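Local coordinates for cytosine deaminase (Klebsiella pneumoniae, PDB 4R88), which catalyses the hydrolytic deamination of cytosine to uracil and ammonia and belongs to the metal-dependent amidohydrolases, at residues V118-P123 and I146-Q151. Residues are numbered along the deposited sequence; the frame is centred on the assembly and turned at random.
Sequences VDVTDP and IVAFPQ. With 1LD (5-fluorocytosine), chain S.
Val118 and Asp119 pair in parallel with Ala148 and Phe149, the C-terminal ends of two neighbouring strands of the amidohydrolase TIM barrel, through backbone hydrogen bonds from Val118 N to Val147 O (3.0 Å), Phe149 N to Val118 O and Val120 N to Phe149 O (2.8 Å). At the end of its strand, Asp119 uses its carboxylate to tie the two following loops together. The Asp119 side chain, its CG anti to the backbone N (chi1 -176°), crosses that of Gln151 at about a right angle, and OD2 accepts hydrogen bonds from Gln151 N (3.1 Å) on one face of the carboxylate and from Thr121 N (2.8 Å), closing an Asx turn, on the opposite face. OD1 forms a salt bridge with Lys87 and a hydrogen bond with Trp83. On the side facing the helices, Val118 CG2 meets Ile146 CG2 at 3.7 Å, and Val120 CG1 rests on Ala148. Phe149 turns into the active site, stacked on His209, with Gln151 N over the centre of one ring face and O2 of 5-fluorocytosine at the ring edge. Bent at chi2 (72°), Gln151 brings its amide to the ligand through two hydrogen bonds: OE1 accepts from N1 (2.8 Å), and NE2 donates almost straight (169°) to O2 at 3.1 Å.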
loop_
_atom_site.group_PDB
_atom_site.type_symbol
_atom_site.label_atom_id
_atom_site.label_comp_id
_atom_site.label_asym_id
_atom_site.label_seq_id
_atom_site.Cartn_x
_atom_site.Cartn_y
_atom_site.Cartn_z
ATOM N N VAL B 118 4.415 -17.649 -18.347
ATOM C CA VAL B 118 5.747 -17.761 -18.911
ATOM C C VAL B 118 5.659 -17.368 -20.369
ATOM O O VAL B 118 4.828 -17.901 -21.107
ATOM C CB VAL B 118 6.263 -19.206 -18.828
ATOM C CG1 VAL B 118 7.706 -19.290 -19.328
ATOM C CG2 VAL B 118 6.147 -19.714 -17.413
ATOM N N ASP B 119 6.504 -16.433 -20.779
ATOM C CA ASP B 119 6.475 -15.931 -22.145
ATOM C C ASP B 119 6.908 -17.037 -23.091
ATOM O O ASP B 119 8.022 -17.533 -22.997
ATOM C CB ASP B 119 7.377 -14.690 -22.278
ATOM C CG ASP B 119 7.327 -14.053 -23.667
ATOM O OD1 ASP B 119 8.120 -13.118 -23.896
ATOM O OD2 ASP B 119 6.505 -14.456 -24.526
ATOM N N VAL B 120 6.020 -17.425 -24.004
ATOM C CA VAL B 120 6.372 -18.426 -25.004
ATOM C C VAL B 120 6.699 -17.824 -26.374
ATOM O O VAL B 120 7.016 -18.561 -27.312
ATOM C CB VAL B 120 5.277 -19.537 -25.113
ATOM C CG1 VAL B 120 5.118 -20.255 -23.766
ATOM C CG2 VAL B 120 3.947 -18.939 -25.552
ATOM N N THR B 121 6.653 -16.493 -26.497
ATOM C CA THR B 121 7.129 -15.861 -27.735
ATOM C C THR B 121 8.655 -15.804 -27.721
ATOM O O THR B 121 9.262 -14.737 -27.608
ATOM C CB THR B 121 6.496 -14.475 -28.030
ATOM O OG1 THR B 121 6.589 -13.617 -26.879
ATOM C CG2 THR B 121 5.024 -14.635 -28.406
ATOM N N ASP B 122 9.251 -16.988 -27.833
ATOM C CA ASP B 122 10.696 -17.195 -27.754
ATOM C C ASP B 122 10.912 -18.561 -28.382
ATOM O O ASP B 122 10.511 -19.568 -27.803
ATOM C CB ASP B 122 11.137 -17.214 -26.289
ATOM C CG ASP B 122 12.632 -17.482 -26.115
ATOM O OD1 ASP B 122 13.138 -17.242 -24.996
ATOM O OD2 ASP B 122 13.306 -17.924 -27.072
ATOM N N PRO B 123 11.521 -18.605 -29.579
ATOM C CA PRO B 123 11.605 -19.897 -30.271
ATOM C C PRO B 123 12.341 -20.984 -29.483
ATOM O O PRO B 123 12.113 -22.160 -29.752
ATOM C CB PRO B 123 12.341 -19.566 -31.584
ATOM C CG PRO B 123 12.809 -18.159 -31.457
ATOM C CD PRO B 123 11.955 -17.486 -30.431
ATOM N N ILE B 146 1.466 -23.397 -14.622
ATOM C CA ILE B 146 2.210 -22.661 -15.638
ATOM C C ILE B 146 1.279 -22.267 -16.765
ATOM O O ILE B 146 0.555 -23.115 -17.297
ATOM C CB ILE B 146 3.354 -23.518 -16.202
ATOM C CG1 ILE B 146 4.364 -23.813 -15.093
ATOM C CG2 ILE B 146 4.016 -22.799 -17.397
ATOM C CD1 ILE B 146 5.411 -24.832 -15.462
ATOM N N VAL B 147 1.290 -20.981 -17.118
ATOM C CA VAL B 147 0.454 -20.484 -18.195
ATOM C C VAL B 147 1.332 -20.231 -19.410
ATOM O O VAL B 147 2.362 -19.576 -19.302
ATOM C CB VAL B 147 -0.219 -19.144 -17.847
ATOM C CG1 VAL B 147 -1.225 -18.772 -18.933
ATOM C CG2 VAL B 147 -0.899 -19.210 -16.475
ATOM N N ALA B 148 0.928 -20.743 -20.565
ATOM C CA ALA B 148 1.637 -20.423 -21.790
ATOM C C ALA B 148 1.189 -19.035 -22.255
ATOM O O ALA B 148 0.074 -18.845 -22.753
ATOM C CB ALA B 148 1.405 -21.517 -22.858
ATOM N N PHE B 149 2.064 -18.052 -22.057
ATOM C CA PHE B 149 1.712 -16.652 -22.249
ATOM C C PHE B 149 2.465 -16.067 -23.437
ATOM O O PHE B 149 3.686 -15.949 -23.407
ATOM C CB PHE B 149 2.036 -15.874 -20.969
ATOM C CG PHE B 149 1.930 -14.384 -21.113
ATOM C CD1 PHE B 149 0.748 -13.798 -21.539
ATOM C CD2 PHE B 149 3.011 -13.566 -20.810
ATOM C CE1 PHE B 149 0.638 -12.404 -21.665
ATOM C CE2 PHE B 149 2.917 -12.170 -20.938
ATOM C CZ PHE B 149 1.728 -11.593 -21.359
ATOM N N PRO B 150 1.740 -15.720 -24.503
ATOM C CA PRO B 150 2.404 -15.213 -25.711
ATOM C C PRO B 150 2.616 -13.703 -25.593
ATOM O O PRO B 150 1.856 -12.950 -26.177
ATOM C CB PRO B 150 1.390 -15.534 -26.820
ATOM C CG PRO B 150 0.045 -15.436 -26.128
ATOM C CD PRO B 150 0.279 -15.852 -24.673
ATOM N N GLN B 151 3.614 -13.277 -24.820
ATOM C CA GLN B 151 3.812 -11.852 -24.543
ATOM C C GLN B 151 3.717 -10.962 -25.780
ATOM O O GLN B 151 3.062 -9.906 -25.750
ATOM C CB GLN B 151 5.156 -11.607 -23.866
ATOM C CG GLN B 151 5.470 -10.134 -23.676
ATOM C CD GLN B 151 4.607 -9.521 -22.611
ATOM O OE1 GLN B 151 4.962 -9.546 -21.435
ATOM N NE2 GLN B 151 3.457 -8.979 -23.007
HETATM N N1 1LD S . 3.392 -8.602 -19.322
HETATM C C6 1LD S . 3.997 -8.524 -18.121
HETATM C C2 1LD S . 2.233 -7.957 -19.528
HETATM O O2 1LD S . 1.617 -8.050 -20.757
HETATM N N3 1LD S . 1.640 -7.221 -18.574
HETATM C C4 1LD S . 2.211 -7.110 -17.362
HETATM N N4 1LD S . 1.573 -6.314 -16.358
HETATM C C5 1LD S . 3.423 -7.768 -17.099
HETATM F F 1LD S . 4.012 -7.685 -15.903
#